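Local atomic coordinates of hemolysin activator protein CdiB (Acinetobacter baumannii ACICU, PDB entry 6WIL), a protein that probably exports a CdiA-type toxin across the outer membrane, as the two-partner secretion transporter of a contact-dependent growth inhibition system. Residues A[115-127]-A[132-144]. Residues are numbered along the deposited sequence; the frame is centred on the assembly and turned at random.
Sequences GFITSQIVVSPQD and NLNLSIQIGRLNK
The carbonyl O of Q120 takes the backbone N-H of Q138 at 2.7 Å, N to O, and also receives a CA-H...O contact from I137 (CA to O 3.5 Å). Across the next hydrogen-bonded pair, S136 N reaches V122 O at 2.7 Å, and V122 N gives the return bond to S136 O. S124 N continues the series with a nearly straight bond (171°) to N134 O. At the other end, beyond the paired strands, a side chain takes over: S119 OG, beside its own backbone N (chi1 -74°), accepts the N-H of G140 (N to OG 3.0 Å). Strands 120-123 and 132-138 thus form the antiparallel beta hairpin of the ShlB-type POTRA domain, with strand 59-62 on the far side of 132-138. I121, V123, L135 and I137 share one face of the hairpin, where I121 CG2 meets L135 CD2 at 4.2 Å and L111 of helix 97-113 touches I137. On the other, the extended end of Q138 crosses V122 at about a right angle, laying its amide against CG1 (CD to CG1 3.6 Å). Q120 and Q138 run side by side there with their amide planes 80° apart; the Q120 chain bends at chi2, which brings NE2 to I121 O. S136 OG is hydrogen-bonded to I63 O.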
loop_
_atom_site.group_PDB
_atom_site.type_symbol
_atom_site.label_atom_id
_atom_site.label_comp_id
_atom_site.label_asym_id
_atom_site.label_seq_id
_atom_site.Cartn_x
_atom_site.Cartn_y
_atom_site.Cartn_z
ATOM N N GLY A 115 9.242 -21.318 -1.529
ATOM C CA GLY A 115 7.822 -21.386 -1.812
ATOM C C GLY A 115 7.310 -22.644 -2.490
ATOM O O GLY A 115 6.120 -22.696 -2.826
ATOM N N PHE A 116 8.147 -23.661 -2.696
ATOM C CA PHE A 116 7.716 -24.865 -3.410
ATOM C C PHE A 116 7.110 -25.842 -2.404
ATOM O O PHE A 116 7.723 -26.823 -1.979
ATOM C CB PHE A 116 8.880 -25.469 -4.186
ATOM C CG PHE A 116 9.529 -24.502 -5.143
ATOM C CD1 PHE A 116 9.051 -24.357 -6.438
ATOM C CD2 PHE A 116 10.611 -23.733 -4.744
ATOM C CE1 PHE A 116 9.646 -23.468 -7.318
ATOM C CE2 PHE A 116 11.210 -22.841 -5.619
ATOM C CZ PHE A 116 10.727 -22.708 -6.907
ATOM N N ILE A 117 5.858 -25.561 -2.035
ATOM C CA ILE A 117 5.210 -26.270 -0.936
ATOM C C ILE A 117 4.745 -27.673 -1.307
ATOM O O ILE A 117 4.450 -28.470 -0.409
ATOM C CB ILE A 117 4.012 -25.464 -0.409
ATOM C CG1 ILE A 117 3.157 -24.972 -1.580
ATOM C CG2 ILE A 117 4.483 -24.306 0.462
ATOM C CD1 ILE A 117 1.875 -24.297 -1.161
ATOM N N THR A 118 4.652 -27.999 -2.597
ATOM C CA THR A 118 4.231 -29.327 -3.027
ATOM C C THR A 118 5.369 -30.122 -3.649
ATOM O O THR A 118 5.131 -31.201 -4.203
ATOM C CB THR A 118 3.064 -29.233 -4.013
ATOM O OG1 THR A 118 3.499 -28.579 -5.212
ATOM C CG2 THR A 118 1.913 -28.455 -3.397
ATOM N N SER A 119 6.592 -29.609 -3.591
ATOM C CA SER A 119 7.767 -30.336 -4.036
ATOM C C SER A 119 8.442 -31.008 -2.845
ATOM O O SER A 119 8.231 -30.632 -1.690
ATOM C CB SER A 119 8.742 -29.402 -4.754
ATOM O OG SER A 119 8.260 -29.071 -6.044
ATOM N N GLN A 120 9.251 -32.026 -3.139
ATOM C CA GLN A 120 9.859 -32.845 -2.097
ATOM C C GLN A 120 11.267 -33.250 -2.503
ATOM O O GLN A 120 11.481 -33.743 -3.615
ATOM C CB GLN A 120 9.019 -34.097 -1.814
ATOM C CG GLN A 120 9.600 -35.013 -0.746
ATOM C CD GLN A 120 9.539 -34.410 0.646
ATOM O OE1 GLN A 120 8.477 -33.992 1.110
ATOM N NE2 GLN A 120 10.684 -34.362 1.321
ATOM N N ILE A 121 12.217 -33.040 -1.600
ATOM C CA ILE A 121 13.582 -33.515 -1.795
ATOM C C ILE A 121 13.631 -34.999 -1.465
ATOM O O ILE A 121 13.212 -35.422 -0.381
ATOM C CB ILE A 121 14.568 -32.719 -0.922
ATOM C CG1 ILE A 121 14.574 -31.243 -1.320
ATOM C CG2 ILE A 121 15.970 -33.297 -1.035
ATOM C CD1 ILE A 121 15.132 -30.988 -2.704
ATOM N N VAL A 122 14.128 -35.799 -2.404
ATOM C CA VAL A 122 14.359 -37.215 -2.163
ATOM C C VAL A 122 15.838 -37.502 -2.374
ATOM O O VAL A 122 16.576 -36.710 -2.968
ATOM C CB VAL A 122 13.493 -38.122 -3.062
ATOM C CG1 VAL A 122 12.019 -37.867 -2.805
ATOM C CG2 VAL A 122 13.832 -37.902 -4.523
ATOM N N VAL A 123 16.269 -38.652 -1.869
ATOM C CA VAL A 123 17.655 -39.084 -1.973
ATOM C C VAL A 123 17.705 -40.341 -2.828
ATOM O O VAL A 123 16.837 -41.215 -2.717
ATOM C CB VAL A 123 18.279 -39.323 -0.581
ATOM C CG1 VAL A 123 17.373 -40.195 0.272
ATOM C CG2 VAL A 123 19.666 -39.941 -0.708
ATOM N N SER A 124 18.706 -40.415 -3.703
ATOM C CA SER A 124 18.990 -41.613 -4.482
ATOM C C SER A 124 20.178 -42.336 -3.855
ATOM O O SER A 124 21.317 -42.179 -4.318
ATOM C CB SER A 124 19.274 -41.246 -5.939
ATOM O OG SER A 124 18.405 -40.215 -6.379
ATOM N N PRO A 125 19.954 -43.148 -2.816
ATOM C CA PRO A 125 21.068 -43.596 -1.966
ATOM C C PRO A 125 21.985 -44.625 -2.609
ATOM O O PRO A 125 22.996 -44.982 -1.996
ATOM C CB PRO A 125 20.353 -44.200 -0.740
ATOM C CG PRO A 125 18.875 -43.886 -0.922
ATOM C CD PRO A 125 18.678 -43.737 -2.390
ATOM N N GLN A 126 21.672 -45.108 -3.815
ATOM C CA GLN A 126 22.487 -46.146 -4.439
ATOM C C GLN A 126 23.931 -45.695 -4.621
ATOM O O GLN A 126 24.867 -46.467 -4.379
ATOM C CB GLN A 126 21.884 -46.546 -5.787
ATOM C CG GLN A 126 22.731 -47.528 -6.585
ATOM C CD GLN A 126 22.870 -48.872 -5.896
ATOM O OE1 GLN A 126 22.028 -49.257 -5.084
ATOM N NE2 GLN A 126 23.939 -49.593 -6.216
ATOM N N ASP A 127 24.131 -44.446 -5.041
ATOM C CA ASP A 127 25.467 -43.951 -5.340
ATOM C C ASP A 127 26.273 -43.620 -4.094
ATOM O O ASP A 127 27.459 -43.287 -4.215
ATOM C CB ASP A 127 25.377 -42.718 -6.238
ATOM C CG ASP A 127 24.442 -42.928 -7.410
ATOM O OD1 ASP A 127 23.216 -42.758 -7.229
ATOM O OD2 ASP A 127 24.933 -43.277 -8.506
ATOM N N ASN A 132 29.003 -40.705 -3.213
ATOM C CA ASN A 132 28.272 -39.652 -3.913
ATOM C C ASN A 132 26.902 -39.470 -3.269
ATOM O O ASN A 132 26.041 -40.350 -3.364
ATOM C CB ASN A 132 28.132 -39.982 -5.398
ATOM C CG ASN A 132 29.453 -39.916 -6.134
ATOM O OD1 ASN A 132 30.487 -39.598 -5.546
ATOM N ND2 ASN A 132 29.429 -40.233 -7.423
ATOM N N LEU A 133 26.697 -38.325 -2.622
ATOM C CA LEU A 133 25.373 -37.961 -2.132
ATOM C C LEU A 133 24.598 -37.338 -3.285
ATOM O O LEU A 133 24.892 -36.214 -3.704
ATOM C CB LEU A 133 25.467 -37.001 -0.953
ATOM C CG LEU A 133 24.094 -36.575 -0.426
ATOM C CD1 LEU A 133 23.307 -37.790 0.028
ATOM C CD2 LEU A 133 24.228 -35.566 0.699
ATOM N N ASN A 134 23.618 -38.067 -3.806
ATOM C CA ASN A 134 22.853 -37.632 -4.966
ATOM C C ASN A 134 21.427 -37.326 -4.529
ATOM O O ASN A 134 20.678 -38.231 -4.143
ATOM C CB ASN A 134 22.890 -38.688 -6.067
ATOM C CG ASN A 134 24.218 -38.714 -6.794
ATOM O OD1 ASN A 134 24.993 -37.761 -6.721
ATOM N ND2 ASN A 134 24.481 -39.796 -7.513
ATOM N N LEU A 135 21.061 -36.052 -4.587
ATOM C CA LEU A 135 19.726 -35.602 -4.234
ATOM C C LEU A 135 18.868 -35.475 -5.483
ATOM O O LEU A 135 19.369 -35.231 -6.585
ATOM C CB LEU A 135 19.770 -34.262 -3.505
ATOM C CG LEU A 135 20.333 -34.293 -2.087
ATOM C CD1 LEU A 135 20.224 -32.916 -1.464
ATOM C CD2 LEU A 135 19.602 -35.328 -1.251
ATOM N N SER A 136 17.566 -35.651 -5.302
ATOM C CA SER A 136 16.622 -35.462 -6.390
ATOM C C SER A 136 15.423 -34.686 -5.885
ATOM O O SER A 136 15.159 -34.624 -4.684
ATOM C CB SER A 136 16.154 -36.786 -6.989
ATOM O OG SER A 136 17.069 -37.227 -7.965
ATOM N N ILE A 137 14.674 -34.112 -6.819
ATOM C CA ILE A 137 13.533 -33.277 -6.473
ATOM C C ILE A 137 12.280 -33.844 -7.128
ATOM O O ILE A 137 12.214 -33.997 -8.355
ATOM C CB ILE A 137 13.750 -31.806 -6.864
ATOM C CG1 ILE A 137 12.521 -30.981 -6.477
ATOM C CG2 ILE A 137 14.050 -31.661 -8.349
ATOM C CD1 ILE A 137 12.752 -29.503 -6.426
ATOM N N GLN A 138 11.288 -34.156 -6.305
ATOM C CA GLN A 138 9.954 -34.475 -6.801
ATOM C C GLN A 138 9.234 -33.163 -7.067
ATOM O O GLN A 138 8.626 -32.567 -6.178
ATOM C CB GLN A 138 9.196 -35.336 -5.803
ATOM C CG GLN A 138 9.390 -36.815 -6.023
ATOM C CD GLN A 138 9.077 -37.623 -4.784
ATOM O OE1 GLN A 138 8.650 -37.076 -3.766
ATOM N NE2 GLN A 138 9.298 -38.930 -4.857
ATOM N N ILE A 139 9.306 -32.710 -8.316
ATOM C CA ILE A 139 8.738 -31.423 -8.702
ATOM C C ILE A 139 7.216 -31.539 -8.692
ATOM O O ILE A 139 6.631 -32.246 -9.517
ATOM C CB ILE A 139 9.256 -30.973 -10.070
ATOM C CG1 ILE A 139 10.788 -30.927 -10.056
ATOM C CG2 ILE A 139 8.670 -29.622 -10.436
ATOM C CD1 ILE A 139 11.389 -30.137 -11.198
ATOM N N GLY A 140 6.576 -30.848 -7.749
ATOM C CA GLY A 140 5.129 -30.820 -7.669
ATOM C C GLY A 140 4.533 -29.740 -8.548
ATOM O O GLY A 140 4.881 -28.560 -8.418
ATOM N N ARG A 141 3.634 -30.127 -9.446
ATOM C CA ARG A 141 3.104 -29.230 -10.457
ATOM C C ARG A 141 1.597 -29.071 -10.295
ATOM O O ARG A 141 0.944 -29.774 -9.519
ATOM C CB ARG A 141 3.427 -29.736 -11.868
ATOM C CG ARG A 141 4.898 -30.013 -12.098
ATOM C CD ARG A 141 5.148 -30.434 -13.533
ATOM N NE ARG A 141 5.874 -29.411 -14.275
ATOM C CZ ARG A 141 7.183 -29.443 -14.499
ATOM N NH1 ARG A 141 7.908 -30.458 -14.044
ATOM N NH2 ARG A 141 7.765 -28.468 -15.184
ATOM N N LEU A 142 1.055 -28.121 -11.048
ATOM C CA LEU A 142 -0.369 -27.828 -11.040
ATOM C C LEU A 142 -1.050 -28.593 -12.163
ATOM O O LEU A 142 -0.619 -28.518 -13.315
ATOM C CB LEU A 142 -0.601 -26.326 -11.204
ATOM C CG LEU A 142 -2.042 -25.822 -11.150
ATOM C CD1 LEU A 142 -2.633 -26.045 -9.768
ATOM C CD2 LEU A 142 -2.108 -24.354 -11.535
ATOM N N ASN A 143 -2.105 -29.328 -11.830
ATOM C CA ASN A 143 -2.838 -30.094 -12.825
ATOM C C ASN A 143 -4.055 -29.355 -13.366
ATOM O O ASN A 143 -4.174 -29.184 -14.585
ATOM C CB ASN A 143 -3.249 -31.433 -12.216
ATOM C CG ASN A 143 -4.126 -32.257 -13.135
ATOM O OD1 ASN A 143 -5.122 -32.817 -12.705
ATOM N ND2 ASN A 143 -3.737 -32.357 -14.411
ATOM N N LYS A 144 -4.959 -28.909 -12.492
ATOM C CA LYS A 144 -6.147 -28.175 -12.907
ATOM C C LYS A 144 -6.445 -27.068 -11.906
ATOM O O LYS A 144 -6.253 -27.232 -10.700
ATOM C CB LYS A 144 -7.388 -29.080 -13.021
ATOM C CG LYS A 144 -7.171 -30.448 -13.652
ATOM C CD LYS A 144 -8.470 -31.251 -13.688
ATOM C CE LYS A 144 -9.019 -31.539 -12.290
ATOM N NZ LYS A 144 -10.314 -32.289 -12.338
#